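Local coordinates for proton-dependent oligopeptide transporter family protein (PDB 6EI3) that probably carries peptides across the membrane in a proton-coupled manner, as a major facilitator superfamily transporter captured here in an auto-inhibited state, at residues Lys75-Ile79 and Leu120-Phe124. Coordinates in Å, arbitrary orientation, origin at the centre of the assembly. Where two conformers were deposited one is given. Residues are numbered along the deposited sequence.
Sequences KYTTI and LVASF. With 78M ((2S)-2,3-dihydroxypropyl(7Z)-pentadec-7-enoate), chain B.
The aliphatic stem of K75 packs across the first turn of helix 121-127 while its NZ pairs with D127, yet no hydrogen bond joins the two segments. The principle at work is that the motif A loop of the major facilitator fold, linking the second and third transmembrane helices, packs against another part of the bundle, here helix 121-127; the sequence leading to G74-K75 matches motif A. Helix 62-95 is kinked at 75 and 76, where the backbone nitrogens lack bonds to the preceding turn; regular helix follows, with I79 N to K75 O at 2.9 Å. Across from it, L120 (phi/psi -106/-36) leads into the helix of 121-124, and F124 N binds L120 O at 2.9 Å. The backbones come closest at K75 and L120, CA to CA 6.1 Å.

K75 (chi1 m, chi2 t, chi3 -149° and chi4 113°, the last two off the standard wells) sets its CB 3.7 Å from F124 CD1 and its CE 3.1 Å from S123 OG. K75 NZ lies 3.5 Å from S123 OG, at an angle too poor for a hydrogen bond, and forms its salt bridge with D127. L120, m and t, points toward 75-79: L120 CB makes apolar contact with I79 CG1 (3.8 Å), and L120 CD1 is 3.5 Å from T78 CG2. I79, also m and t, places CD1 4.0 Å from F124 CB. The t rotamer of F124 brings CZ within 3.9 Å of Y76 CB, while Y193 meets its ring edge-to-face. Out of reach of 120-124, T77 borders a bound 78M monoacylglycerol, with T77 OG1 and lipid O21 hydrogen-bonded at 2.7 Å.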
loop_
_atom_site.group_PDB
_atom_site.type_symbol
_atom_site.label_atom_id
_atom_site.label_comp_id
_atom_site.label_asym_id
_atom_site.label_seq_id
_atom_site.Cartn_x
_atom_site.Cartn_y
_atom_site.Cartn_z
ATOM N N LYS A 75 12.409 -18.816 -1.430
ATOM C CA LYS A 75 11.696 -18.000 -0.445
ATOM C C LYS A 75 12.240 -18.084 0.974
ATOM O O LYS A 75 12.322 -17.050 1.632
ATOM C CB LYS A 75 10.203 -18.340 -0.477
ATOM C CG LYS A 75 9.531 -17.891 -1.774
ATOM C CD LYS A 75 8.095 -18.363 -1.846
ATOM C CE LYS A 75 7.719 -18.598 -3.279
ATOM N NZ LYS A 75 7.471 -20.031 -3.552
ATOM N N TYR A 76 12.614 -19.287 1.456
ATOM C CA TYR A 76 13.156 -19.408 2.817
ATOM C C TYR A 76 14.356 -18.484 3.073
ATOM O O TYR A 76 14.350 -17.738 4.056
ATOM C CB TYR A 76 13.545 -20.863 3.188
ATOM C CG TYR A 76 14.212 -20.910 4.545
ATOM C CD1 TYR A 76 13.465 -20.773 5.715
ATOM C CD2 TYR A 76 15.597 -20.978 4.660
ATOM C CE1 TYR A 76 14.081 -20.734 6.968
ATOM C CE2 TYR A 76 16.223 -20.954 5.906
ATOM C CZ TYR A 76 15.458 -20.841 7.058
ATOM O OH TYR A 76 16.063 -20.796 8.283
ATOM N N THR A 77 15.403 -18.597 2.231
ATOM C CA THR A 77 16.644 -17.812 2.377
ATOM C C THR A 77 16.385 -16.306 2.273
ATOM O O THR A 77 16.937 -15.538 3.049
ATOM C CB THR A 77 17.683 -18.301 1.353
ATOM O OG1 THR A 77 17.975 -19.662 1.655
ATOM C CG2 THR A 77 18.981 -17.480 1.363
ATOM N N THR A 78 15.562 -15.905 1.314
ATOM C CA THR A 78 15.234 -14.505 1.064
ATOM C C THR A 78 14.482 -13.930 2.269
ATOM O O THR A 78 14.845 -12.850 2.745
ATOM C CB THR A 78 14.496 -14.377 -0.272
ATOM O OG1 THR A 78 15.247 -15.083 -1.260
ATOM C CG2 THR A 78 14.331 -12.919 -0.716
ATOM N N ILE A 79 13.510 -14.695 2.818
ATOM C CA ILE A 79 12.762 -14.270 4.006
ATOM C C ILE A 79 13.718 -14.051 5.170
ATOM O O ILE A 79 13.639 -13.011 5.823
ATOM C CB ILE A 79 11.566 -15.212 4.399
ATOM C CG1 ILE A 79 10.439 -15.130 3.342
ATOM C CG2 ILE A 79 11.013 -14.796 5.810
ATOM C CD1 ILE A 79 9.426 -16.338 3.347
ATOM N N LEU A 120 6.433 -12.791 -0.306
ATOM C CA LEU A 120 7.000 -14.124 -0.072
ATOM C C LEU A 120 6.357 -14.947 1.025
ATOM O O LEU A 120 6.296 -16.160 0.883
ATOM C CB LEU A 120 8.522 -14.030 0.216
ATOM C CG LEU A 120 9.391 -13.157 -0.718
ATOM C CD1 LEU A 120 10.820 -13.163 -0.259
ATOM C CD2 LEU A 120 9.269 -13.593 -2.193
ATOM N N VAL A 121 5.920 -14.304 2.110
ATOM C CA VAL A 121 5.355 -14.981 3.278
ATOM C C VAL A 121 4.143 -15.857 2.898
ATOM O O VAL A 121 4.140 -17.047 3.225
ATOM C CB VAL A 121 5.079 -13.994 4.454
ATOM C CG1 VAL A 121 3.936 -13.021 4.155
ATOM C CG2 VAL A 121 4.863 -14.728 5.774
ATOM N N ALA A 122 3.152 -15.288 2.177
ATOM C CA ALA A 122 1.944 -16.006 1.779
ATOM C C ALA A 122 2.211 -17.126 0.807
ATOM O O ALA A 122 1.685 -18.214 0.989
ATOM C CB ALA A 122 0.906 -15.045 1.217
ATOM N N SER A 123 3.052 -16.877 -0.205
ATOM C CA SER A 123 3.442 -17.865 -1.225
ATOM C C SER A 123 4.206 -19.045 -0.588
ATOM O O SER A 123 3.959 -20.194 -0.945
ATOM C CB SER A 123 4.315 -17.189 -2.281
ATOM O OG SER A 123 4.607 -18.121 -3.307
ATOM N N PHE A 124 5.132 -18.758 0.363
ATOM C CA PHE A 124 5.897 -19.808 1.071
ATOM C C PHE A 124 4.968 -20.642 1.941
ATOM O O PHE A 124 5.196 -21.834 2.119
ATOM C CB PHE A 124 7.013 -19.181 1.925
ATOM C CG PHE A 124 7.969 -20.160 2.572
ATOM C CD1 PHE A 124 8.840 -20.922 1.799
ATOM C CD2 PHE A 124 8.078 -20.235 3.957
ATOM C CE1 PHE A 124 9.755 -21.793 2.396
ATOM C CE2 PHE A 124 8.968 -21.129 4.555
ATOM C CZ PHE A 124 9.822 -21.879 3.771
HETATM O O21 78M B . 18.911 -20.196 4.161
HETATM C C20 78M B . 20.285 -19.868 4.011
HETATM C C18 78M B . 20.666 -18.711 4.906
HETATM O O19 78M B . 21.916 -18.160 4.474
HETATM C C17 78M B . 20.756 -19.114 6.357
HETATM O O2 78M B . 20.934 -17.882 7.096
HETATM C C1 78M B . 20.851 -17.941 8.430
HETATM O O1 78M B . 20.541 -18.932 9.042
HETATM C C2 78M B . 21.212 -16.619 9.051
HETATM C C3 78M B . 20.982 -16.520 10.559
HETATM C C4 78M B . 19.510 -16.453 10.953
HETATM C C5 78M B . 19.276 -16.154 12.423
HETATM C C6 78M B . 17.853 -16.435 12.892
HETATM C C7 78M B . 17.506 -15.791 14.204
HETATM C C8 78M B . 17.724 -16.246 15.434
HETATM C C9 78M B . 18.395 -17.527 15.858
HETATM C C10 78M B . 18.393 -17.726 17.379
HETATM C C11 78M B . 17.080 -18.259 17.942
HETATM C C12 78M B . 16.877 -18.004 19.429
HETATM C C13 78M B . 15.658 -18.708 20.020
HETATM C C15 78M B . 14.282 -16.999 21.351
HETATM C C14 78M B . 15.218 -18.203 21.392
#